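Local coordinates for putative capsular polysaccharide biosynthesis protein (Streptococcus pneumoniae serotype 4, PDB 6EWJ), which probably transfers an amino group to a sugar with the help of pyridoxal phosphate, as an essential enzyme of pneumococcal teichoic acid biosynthesis, at residues 80-85 with 124-129. Residues are numbered along the deposited sequence; the frame is centred on the assembly and turned at random.
Sequences GDEVIV and AITEKT
In the central sheet of this fold-type I, PLP-dependent aminotransferase, strand 82-86 lies parallel to strand 129-132, and Glu-82 pairs with Thr-129 where the two begin. Glu-82 N donates to Lys-128 O at 2.9 Å, almost straight at hydrogen (179°), although the N lies well above the plane of that carbonyl. The connection into strand 129-132 leaves helix 118-124 and makes a type I turn from Thr-126 to Thr-129, and the Glu-82 side chain packs against it. With CG beside its own backbone N (chi1 -69°), the extended chain brings its carboxylate to the turn, and OE1 accepts from Thr-126 OG1 at 2.6 Å, the hydroxyl approaching from above the carboxylate plane. A hydroxyl suits this place because it can donate to Glu-82 while accepting from Lys-128 N, closing an ST turn. Thr-129 OG1 braces the turn from its other end by taking the N-H of Thr-126 at 2.8 Å, and it donates to a water that in turn donates hydrogen bonds to Glu-82 OE1 and Ala-124 O. OE1 thus accepts two hydrogen bonds, consistent with a carboxylate. Lys-128 lays its aliphatic chain beside Gly-80 O, with CD 3.2 Å away; at Gly-80's positive phi (90°) a side chain would press against the preceding carbonyl O. Farther along the strand, the branched Ile-84 fills the apolar side of the junction, next to Val-105 and Val-107 of strand 103-107. Its CD1 tip meets Thr-129 CG2 at 3.8 Å, Ile-125 CG1 at 3.9 Å and Ala-124 CB at 4.0 Å.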
loop_
_atom_site.group_PDB
_atom_site.type_symbol
_atom_site.label_atom_id
_atom_site.label_comp_id
_atom_site.label_asym_id
_atom_site.label_seq_id
_atom_site.Cartn_x
_atom_site.Cartn_y
_atom_site.Cartn_z
ATOM N N GLY A 80 -24.700 -2.413 -0.499
ATOM C CA GLY A 80 -25.854 -3.293 -0.591
ATOM C C GLY A 80 -25.537 -4.772 -0.427
ATOM O O GLY A 80 -26.454 -5.541 -0.158
ATOM N N ASP A 81 -24.272 -5.176 -0.570
ATOM C CA ASP A 81 -23.849 -6.562 -0.318
ATOM C C ASP A 81 -23.472 -6.784 1.150
ATOM O O ASP A 81 -23.021 -5.864 1.827
ATOM C CB ASP A 81 -22.631 -6.942 -1.159
ATOM C CG ASP A 81 -22.875 -6.827 -2.655
ATOM O OD1 ASP A 81 -23.957 -7.197 -3.115
ATOM O OD2 ASP A 81 -21.959 -6.379 -3.353
ATOM N N GLU A 82 -23.669 -8.014 1.627
ATOM C CA GLU A 82 -23.272 -8.445 2.970
ATOM C C GLU A 82 -22.083 -9.409 2.912
ATOM O O GLU A 82 -21.928 -10.209 1.955
ATOM C CB GLU A 82 -24.444 -9.097 3.690
ATOM C CG GLU A 82 -25.537 -8.086 4.032
ATOM C CD GLU A 82 -26.786 -8.695 4.610
ATOM O OE1 GLU A 82 -26.902 -9.953 4.677
ATOM O OE2 GLU A 82 -27.664 -7.899 5.019
ATOM N N VAL A 83 -21.177 -9.245 3.868
ATOM C CA VAL A 83 -20.021 -10.131 4.003
ATOM C C VAL A 83 -19.975 -10.634 5.405
ATOM O O VAL A 83 -19.942 -9.850 6.344
ATOM C CB VAL A 83 -18.667 -9.447 3.703
ATOM C CG1 VAL A 83 -17.516 -10.442 3.842
ATOM C CG2 VAL A 83 -18.695 -8.832 2.340
ATOM N N ILE A 84 -19.951 -11.946 5.548
ATOM C CA ILE A 84 -19.963 -12.548 6.855
ATOM C C ILE A 84 -18.539 -12.744 7.381
ATOM O O ILE A 84 -17.670 -13.273 6.680
ATOM C CB ILE A 84 -20.735 -13.888 6.842
ATOM C CG1 ILE A 84 -22.229 -13.597 6.758
ATOM C CG2 ILE A 84 -20.408 -14.699 8.065
ATOM C CD1 ILE A 84 -23.132 -14.779 6.523
ATOM N N VAL A 85 -18.336 -12.369 8.630
ATOM C CA VAL A 85 -17.081 -12.550 9.321
ATOM C C VAL A 85 -17.348 -13.060 10.744
ATOM O O VAL A 85 -18.391 -12.764 11.309
ATOM C CB VAL A 85 -16.271 -11.262 9.461
ATOM C CG1 VAL A 85 -15.873 -10.770 8.100
ATOM C CG2 VAL A 85 -17.037 -10.144 10.197
ATOM N N ALA A 124 -27.458 -16.423 9.486
ATOM C CA ALA A 124 -27.029 -15.078 9.092
ATOM C C ALA A 124 -27.029 -14.838 7.578
ATOM O O ALA A 124 -26.981 -13.674 7.141
ATOM C CB ALA A 124 -25.646 -14.788 9.645
ATOM N N ILE A 125 -27.120 -15.897 6.788
ATOM C CA ILE A 125 -27.152 -15.775 5.318
ATOM C C ILE A 125 -28.470 -15.168 4.812
ATOM O O ILE A 125 -29.551 -15.568 5.213
ATOM C CB ILE A 125 -26.831 -17.143 4.624
ATOM C CG1 ILE A 125 -25.344 -17.433 4.762
ATOM C CG2 ILE A 125 -27.227 -17.159 3.154
ATOM C CD1 ILE A 125 -24.921 -18.843 4.409
ATOM N N THR A 126 -28.343 -14.199 3.892
ATOM C CA THR A 126 -29.490 -13.555 3.239
ATOM C C THR A 126 -29.254 -13.475 1.727
ATOM O O THR A 126 -28.230 -13.945 1.212
ATOM C CB THR A 126 -29.734 -12.114 3.766
ATOM O OG1 THR A 126 -28.718 -11.230 3.265
ATOM C CG2 THR A 126 -29.763 -12.070 5.301
ATOM N N GLU A 127 -30.226 -12.881 1.033
ATOM C CA GLU A 127 -30.130 -12.632 -0.400
ATOM C C GLU A 127 -29.012 -11.654 -0.758
ATOM O O GLU A 127 -28.535 -11.653 -1.886
ATOM C CB GLU A 127 -31.463 -12.146 -0.944
ATOM C CG GLU A 127 -32.581 -13.142 -0.690
ATOM C CD GLU A 127 -33.550 -13.380 -1.840
ATOM O OE1 GLU A 127 -33.216 -13.082 -3.016
ATOM O OE2 GLU A 127 -34.656 -13.917 -1.564
ATOM N N LYS A 128 -28.562 -10.862 0.203
ATOM C CA LYS A 128 -27.425 -9.957 -0.009
ATOM C C LYS A 128 -26.005 -10.572 0.236
ATOM O O LYS A 128 -25.001 -9.938 -0.093
ATOM C CB LYS A 128 -27.591 -8.717 0.888
ATOM C CG LYS A 128 -28.949 -7.999 0.816
ATOM C CD LYS A 128 -28.912 -6.705 1.612
ATOM C CE LYS A 128 -29.900 -5.681 1.085
ATOM N NZ LYS A 128 -30.111 -4.578 2.070
ATOM N N THR A 129 -25.926 -11.755 0.859
ATOM C CA THR A 129 -24.646 -12.323 1.242
ATOM C C THR A 129 -23.880 -12.700 -0.016
ATOM O O THR A 129 -24.395 -13.453 -0.858
ATOM C CB THR A 129 -24.771 -13.570 2.144
ATOM O OG1 THR A 129 -25.720 -13.339 3.183
ATOM C CG2 THR A 129 -23.408 -13.892 2.791
HETATM O O HOH W 1 -25.279 -12.020 5.472
#